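Local coordinates for GGDEF family protein (Vibrio cholerae, PDB 5GZS) that is a diguanylate cyclase family member whose periplasmic portion binds arginine and probably senses it to regulate cyclic di-GMP synthesis, at residues R88-G100 with L107-E120. Numbering follows the deposited sequence.
Sequences RLPELRLVGIPKG and LKEHYPYIQQVEYE
Strands 94-98 and 115-119 run parallel, their axes 38° apart and 4.5 Å at closest approach; five backbone hydrogen bonds alternate in direction between them, from Gln115 N to Arg93 O at one end to Tyr119 N to Ile97 O at the other, followed by a weak sixth from Lys99 N to Tyr119 O. On the face that carries Val95, Ile97 and Gln116, helix 103-110 packs through Leu107, whose CD2 meets Val95 CG1 tip to tip at 3.7 Å and also touches Ile97 CD1. The other branch of Val95, CG2, lies 3.4 Å from Ile114 CG2. The aliphatic part of Gln116 crosses Ile97, Gln116 CB lying 3.5 Å from Ile97 CG1, while its NE2 is hydrogen-bonded to Gly104 O in the helix. Just past the end of the helix, the Tyr111 ring is crossed at about a right angle by Leu89, with CB near CE2, and Pro90 CD approaches the hydroxyl. On the opposite face the Tyr119 ring folds back over the neighbouring strand: with CG between the backbone N and the carbonyl carbon (chi1 62°), one ring face covers the Ile97-Pro98 peptide. Pro98 CA makes a CH-pi contact 4.0 Å from the ring centroid, Gly96 CA sits at the ring edge, and the hydroxyl is hydrogen-bonded to Asp139 OD2. Just past strand 94-98, the Lys99 chain runs alongside that of Glu118, Lys99 CG to Glu118 OE1 3.4 Å, and bends at chi3 (76°) to bring NZ into a salt bridge with Glu120 OE2 (3.1 Å), just past the second strand. Strand 94-98, helix 103-110 and strand 115-119 form a beta-alpha-beta unit of the periplasmic solute-binding protein fold, and the first strand leads, through Lys99 and Gly100, to Thr101, Thr102 and Tyr103, which line the arginine pocket, with the side chain of Pro98 about 6 Å from the ligand.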
loop_
_atom_site.group_PDB
_atom_site.type_symbol
_atom_site.label_atom_id
_atom_site.label_comp_id
_atom_site.label_asym_id
_atom_site.label_seq_id
_atom_site.Cartn_x
_atom_site.Cartn_y
_atom_site.Cartn_z
ATOM N N ARG A 88 -8.873 -6.153 -13.670
ATOM C CA ARG A 88 -7.840 -6.544 -12.732
ATOM C C ARG A 88 -8.435 -7.514 -11.710
ATOM O O ARG A 88 -9.656 -7.584 -11.552
ATOM C CB ARG A 88 -7.238 -5.320 -12.052
ATOM C CG ARG A 88 -6.229 -4.576 -12.907
ATOM C CD ARG A 88 -5.416 -3.610 -12.058
ATOM N NE ARG A 88 -6.182 -3.158 -10.896
ATOM C CZ ARG A 88 -5.814 -2.167 -10.092
ATOM N NH1 ARG A 88 -4.689 -1.497 -10.324
ATOM N NH2 ARG A 88 -6.581 -1.840 -9.058
ATOM N N LEU A 89 -7.572 -8.284 -11.057
ATOM C CA LEU A 89 -7.986 -9.127 -9.937
ATOM C C LEU A 89 -8.918 -8.400 -8.964
ATOM O O LEU A 89 -10.030 -8.856 -8.722
ATOM C CB LEU A 89 -6.765 -9.638 -9.185
ATOM C CG LEU A 89 -5.877 -10.552 -10.007
ATOM C CD1 LEU A 89 -4.546 -10.715 -9.332
ATOM C CD2 LEU A 89 -6.567 -11.886 -10.130
ATOM N N PRO A 90 -8.500 -7.246 -8.425
ATOM C CA PRO A 90 -9.425 -6.686 -7.435
ATOM C C PRO A 90 -10.725 -6.143 -8.033
ATOM O O PRO A 90 -11.368 -5.317 -7.403
ATOM C CB PRO A 90 -8.609 -5.550 -6.810
ATOM C CG PRO A 90 -7.706 -5.100 -7.917
ATOM C CD PRO A 90 -7.349 -6.352 -8.674
ATOM N N GLU A 91 -11.103 -6.596 -9.224
ATOM C CA GLU A 91 -12.356 -6.177 -9.845
ATOM C C GLU A 91 -13.294 -7.355 -10.078
ATOM O O GLU A 91 -14.291 -7.225 -10.785
ATOM C CB GLU A 91 -12.113 -5.492 -11.189
ATOM C CG GLU A 91 -11.341 -4.200 -11.165
ATOM C CD GLU A 91 -11.108 -3.670 -12.582
ATOM O OE1 GLU A 91 -9.957 -3.750 -13.073
ATOM O OE2 GLU A 91 -12.082 -3.193 -13.212
ATOM N N LEU A 92 -12.981 -8.512 -9.517
ATOM C CA LEU A 92 -13.768 -9.697 -9.843
ATOM C C LEU A 92 -14.388 -10.302 -8.600
ATOM O O LEU A 92 -13.829 -10.208 -7.508
ATOM C CB LEU A 92 -12.897 -10.740 -10.546
ATOM C CG LEU A 92 -11.761 -10.189 -11.411
ATOM C CD1 LEU A 92 -10.896 -11.332 -11.914
ATOM C CD2 LEU A 92 -12.295 -9.331 -12.568
ATOM N N ARG A 93 -15.552 -10.918 -8.770
ATOM C CA ARG A 93 -16.189 -11.647 -7.681
ATOM C C ARG A 93 -16.196 -13.138 -8.020
ATOM O O ARG A 93 -16.230 -13.984 -7.130
ATOM C CB ARG A 93 -17.593 -11.107 -7.434
ATOM C CG ARG A 93 -17.656 -9.579 -7.394
ATOM C CD ARG A 93 -18.950 -9.115 -8.027
ATOM N NE ARG A 93 -19.032 -9.579 -9.413
ATOM C CZ ARG A 93 -20.093 -10.194 -9.929
ATOM N NH1 ARG A 93 -21.157 -10.431 -9.166
ATOM N NH2 ARG A 93 -20.079 -10.587 -11.200
ATOM N N LEU A 94 -16.124 -13.439 -9.320
ATOM C CA LEU A 94 -15.926 -14.797 -9.822
ATOM C C LEU A 94 -14.661 -14.868 -10.634
ATOM O O LEU A 94 -14.401 -13.975 -11.435
ATOM C CB LEU A 94 -17.084 -15.242 -10.703
ATOM C CG LEU A 94 -18.370 -15.608 -9.991
ATOM C CD1 LEU A 94 -19.527 -14.873 -10.650
ATOM C CD2 LEU A 94 -18.560 -17.099 -10.041
ATOM N N VAL A 95 -13.885 -15.928 -10.432
ATOM C CA VAL A 95 -12.692 -16.209 -11.234
ATOM C C VAL A 95 -12.629 -17.693 -11.571
ATOM O O VAL A 95 -12.846 -18.544 -10.705
ATOM C CB VAL A 95 -11.375 -15.823 -10.521
ATOM C CG1 VAL A 95 -10.187 -16.225 -11.357
ATOM C CG2 VAL A 95 -11.299 -14.349 -10.310
ATOM N N GLY A 96 -12.326 -17.998 -12.828
ATOM C CA GLY A 96 -12.136 -19.370 -13.264
ATOM C C GLY A 96 -10.733 -19.818 -12.895
ATOM O O GLY A 96 -9.770 -19.045 -12.993
ATOM N N ILE A 97 -10.618 -21.062 -12.453
ATOM C CA ILE A 97 -9.342 -21.567 -11.981
ATOM C C ILE A 97 -9.079 -22.948 -12.549
ATOM O O ILE A 97 -9.899 -23.866 -12.378
ATOM C CB ILE A 97 -9.278 -21.642 -10.432
ATOM C CG1 ILE A 97 -9.516 -20.267 -9.793
ATOM C CG2 ILE A 97 -7.941 -22.223 -9.977
ATOM C CD1 ILE A 97 -8.342 -19.297 -9.906
ATOM N N PRO A 98 -7.927 -23.110 -13.223
ATOM C CA PRO A 98 -7.522 -24.416 -13.751
ATOM C C PRO A 98 -7.374 -25.393 -12.601
ATOM O O PRO A 98 -6.805 -25.051 -11.563
ATOM C CB PRO A 98 -6.170 -24.144 -14.415
ATOM C CG PRO A 98 -6.012 -22.672 -14.429
ATOM C CD PRO A 98 -6.857 -22.117 -13.338
ATOM N N LYS A 99 -7.896 -26.592 -12.775
ATOM C CA LYS A 99 -7.927 -27.530 -11.674
ATOM C C LYS A 99 -6.564 -28.223 -11.583
ATOM O O LYS A 99 -5.918 -28.477 -12.603
ATOM C CB LYS A 99 -9.073 -28.527 -11.863
ATOM C CG LYS A 99 -8.872 -29.844 -11.155
ATOM C CD LYS A 99 -9.559 -30.954 -11.897
ATOM C CE LYS A 99 -8.634 -31.187 -13.040
ATOM N NZ LYS A 99 -8.827 -32.201 -14.106
ATOM N N GLY A 100 -6.118 -28.488 -10.360
ATOM C CA GLY A 100 -4.815 -29.083 -10.122
ATOM C C GLY A 100 -3.682 -28.072 -10.002
ATOM O O GLY A 100 -2.553 -28.425 -9.636
ATOM N N LEU A 107 -4.831 -17.367 -5.224
ATOM C CA LEU A 107 -5.846 -16.324 -5.323
ATOM C C LEU A 107 -6.624 -16.151 -4.029
ATOM O O LEU A 107 -7.036 -15.030 -3.713
ATOM C CB LEU A 107 -6.809 -16.589 -6.486
ATOM C CG LEU A 107 -6.617 -15.585 -7.636
ATOM C CD1 LEU A 107 -5.282 -15.775 -8.399
ATOM C CD2 LEU A 107 -7.806 -15.601 -8.595
ATOM N N LYS A 108 -6.803 -17.242 -3.291
ATOM C CA LYS A 108 -7.470 -17.195 -1.998
ATOM C C LYS A 108 -6.558 -16.552 -0.960
ATOM O O LYS A 108 -7.030 -15.922 -0.014
ATOM C CB LYS A 108 -7.871 -18.601 -1.551
ATOM C CG LYS A 108 -9.330 -18.941 -1.806
ATOM C CD LYS A 108 -10.159 -18.804 -0.539
ATOM C CE LYS A 108 -11.556 -18.290 -0.845
ATOM N NZ LYS A 108 -12.394 -18.192 0.381
ATOM N N GLU A 109 -5.250 -16.713 -1.141
ATOM C CA GLU A 109 -4.283 -16.114 -0.225
ATOM C C GLU A 109 -4.188 -14.598 -0.466
ATOM O O GLU A 109 -4.018 -13.819 0.480
ATOM C CB GLU A 109 -2.900 -16.784 -0.344
ATOM C CG GLU A 109 -1.809 -16.072 0.468
ATOM C CD GLU A 109 -0.431 -16.702 0.327
ATOM O OE1 GLU A 109 -0.346 -17.940 0.158
ATOM O OE2 GLU A 109 0.568 -15.948 0.386
ATOM N N HIS A 110 -4.339 -14.173 -1.716
ATOM C CA HIS A 110 -4.261 -12.744 -2.029
ATOM C C HIS A 110 -5.625 -12.066 -2.257
ATOM O O HIS A 110 -5.735 -10.841 -2.137
ATOM C CB HIS A 110 -3.362 -12.519 -3.253
ATOM C CG HIS A 110 -1.925 -12.863 -3.013
ATOM N ND1 HIS A 110 -1.394 -14.099 -3.321
ATOM C CD2 HIS A 110 -0.920 -12.146 -2.461
ATOM C CE1 HIS A 110 -0.120 -14.124 -2.973
ATOM N NE2 HIS A 110 0.194 -12.952 -2.451
ATOM N N TYR A 111 -6.662 -12.839 -2.575
ATOM C CA TYR A 111 -7.985 -12.251 -2.797
ATOM C C TYR A 111 -9.118 -13.162 -2.355
ATOM O O TYR A 111 -9.947 -13.550 -3.177
ATOM C CB TYR A 111 -8.186 -11.921 -4.273
ATOM C CG TYR A 111 -7.381 -10.758 -4.793
ATOM C CD1 TYR A 111 -7.744 -9.443 -4.506
ATOM C CD2 TYR A 111 -6.265 -10.968 -5.605
ATOM C CE1 TYR A 111 -7.007 -8.368 -5.012
ATOM C CE2 TYR A 111 -5.528 -9.901 -6.106
ATOM C CZ TYR A 111 -5.905 -8.610 -5.807
ATOM O OH TYR A 111 -5.165 -7.567 -6.312
ATOM N N PRO A 112 -9.182 -13.486 -1.059
ATOM C CA PRO A 112 -10.062 -14.572 -0.595
ATOM C C PRO A 112 -11.553 -14.387 -0.895
ATOM O O PRO A 112 -12.290 -15.374 -0.850
ATOM C CB PRO A 112 -9.821 -14.598 0.925
ATOM C CG PRO A 112 -9.232 -13.275 1.255
ATOM C CD PRO A 112 -8.447 -12.850 0.047
ATOM N N TYR A 113 -11.975 -13.160 -1.214
ATOM C CA TYR A 113 -13.404 -12.838 -1.362
ATOM C C TYR A 113 -13.950 -13.303 -2.695
ATOM O O TYR A 113 -15.068 -13.815 -2.781
ATOM C CB TYR A 113 -13.662 -11.334 -1.201
ATOM C CG TYR A 113 -14.919 -10.829 -1.910
ATOM C CD1 TYR A 113 -16.185 -11.033 -1.358
ATOM C CD2 TYR A 113 -14.840 -10.122 -3.111
ATOM C CE1 TYR A 113 -17.340 -10.570 -1.990
ATOM C CE2 TYR A 113 -15.993 -9.648 -3.754
ATOM C CZ TYR A 113 -17.236 -9.879 -3.184
ATOM O OH TYR A 113 -18.377 -9.426 -3.803
ATOM N N ILE A 114 -13.167 -13.104 -3.746
ATOM C CA ILE A 114 -13.504 -13.709 -5.022
ATOM C C ILE A 114 -13.801 -15.186 -4.827
ATOM O O ILE A 114 -13.132 -15.847 -4.036
ATOM C CB ILE A 114 -12.362 -13.602 -6.052
ATOM C CG1 ILE A 114 -11.560 -12.296 -5.900
ATOM C CG2 ILE A 114 -12.926 -13.745 -7.440
ATOM C CD1 ILE A 114 -10.614 -12.021 -7.063
ATOM N N GLN A 115 -14.772 -15.743 -5.531
ATOM C CA GLN A 115 -14.820 -17.174 -5.427
ATOM C C GLN A 115 -14.446 -17.796 -6.745
ATOM O O GLN A 115 -14.817 -17.328 -7.823
ATOM C CB GLN A 115 -16.174 -17.703 -4.958
ATOM C CG GLN A 115 -16.397 -17.257 -3.493
ATOM C CD GLN A 115 -17.740 -17.638 -2.878
ATOM O OE1 GLN A 115 -18.732 -17.835 -3.582
ATOM N NE2 GLN A 115 -17.745 -17.842 -1.559
ATOM N N GLN A 116 -13.740 -18.905 -6.604
ATOM C CA GLN A 116 -13.147 -19.643 -7.692
ATOM C C GLN A 116 -14.133 -20.654 -8.239
ATOM O O GLN A 116 -14.939 -21.186 -7.488
ATOM C CB GLN A 116 -11.887 -20.338 -7.189
ATOM C CG GLN A 116 -10.882 -19.334 -6.663
ATOM C CD GLN A 116 -9.689 -19.982 -6.015
ATOM O OE1 GLN A 116 -9.414 -21.167 -6.229
ATOM N NE2 GLN A 116 -8.968 -19.210 -5.206
ATOM N N VAL A 117 -14.091 -20.898 -9.546
ATOM C CA VAL A 117 -14.892 -21.948 -10.175
ATOM C C VAL A 117 -13.985 -22.763 -11.092
ATOM O O VAL A 117 -13.417 -22.238 -12.062
ATOM C CB VAL A 117 -16.061 -21.390 -10.988
ATOM C CG1 VAL A 117 -16.973 -22.532 -11.445
ATOM C CG2 VAL A 117 -16.822 -20.358 -10.186
ATOM N N GLU A 118 -13.806 -24.030 -10.731
ATOM C CA GLU A 118 -12.831 -24.894 -11.380
ATOM C C GLU A 118 -13.269 -25.329 -12.767
ATOM O O GLU A 118 -14.459 -25.508 -13.032
ATOM C CB GLU A 118 -12.549 -26.123 -10.512
ATOM C CG GLU A 118 -12.250 -27.386 -11.302
ATOM C CD GLU A 118 -12.244 -28.629 -10.433
ATOM O OE1 GLU A 118 -11.531 -28.635 -9.408
ATOM O OE2 GLU A 118 -12.951 -29.599 -10.776
ATOM N N TYR A 119 -12.293 -25.502 -13.650
ATOM C CA TYR A 119 -12.563 -25.966 -15.003
ATOM C C TYR A 119 -11.491 -26.944 -15.483
ATOM O O TYR A 119 -10.473 -27.154 -14.810
ATOM C CB TYR A 119 -12.689 -24.771 -15.969
ATOM C CG TYR A 119 -11.448 -23.905 -16.115
ATOM C CD1 TYR A 119 -10.325 -24.371 -16.803
ATOM C CD2 TYR A 119 -11.408 -22.612 -15.602
ATOM C CE1 TYR A 119 -9.200 -23.599 -16.945
ATOM C CE2 TYR A 119 -10.277 -21.825 -15.749
ATOM C CZ TYR A 119 -9.174 -22.328 -16.425
ATOM O OH TYR A 119 -8.030 -21.574 -16.589
ATOM N N GLU A 120 -11.731 -27.550 -16.644
ATOM C CA GLU A 120 -10.755 -28.438 -17.267
ATOM C C GLU A 120 -10.491 -28.094 -18.726
ATOM O O GLU A 120 -11.337 -28.350 -19.588
ATOM C CB GLU A 120 -11.213 -29.883 -17.182
ATOM C CG GLU A 120 -11.123 -30.483 -15.804
ATOM C CD GLU A 120 -11.148 -31.991 -15.872
ATOM O OE1 GLU A 120 -10.586 -32.548 -16.846
ATOM O OE2 GLU A 120 -11.739 -32.616 -14.965
#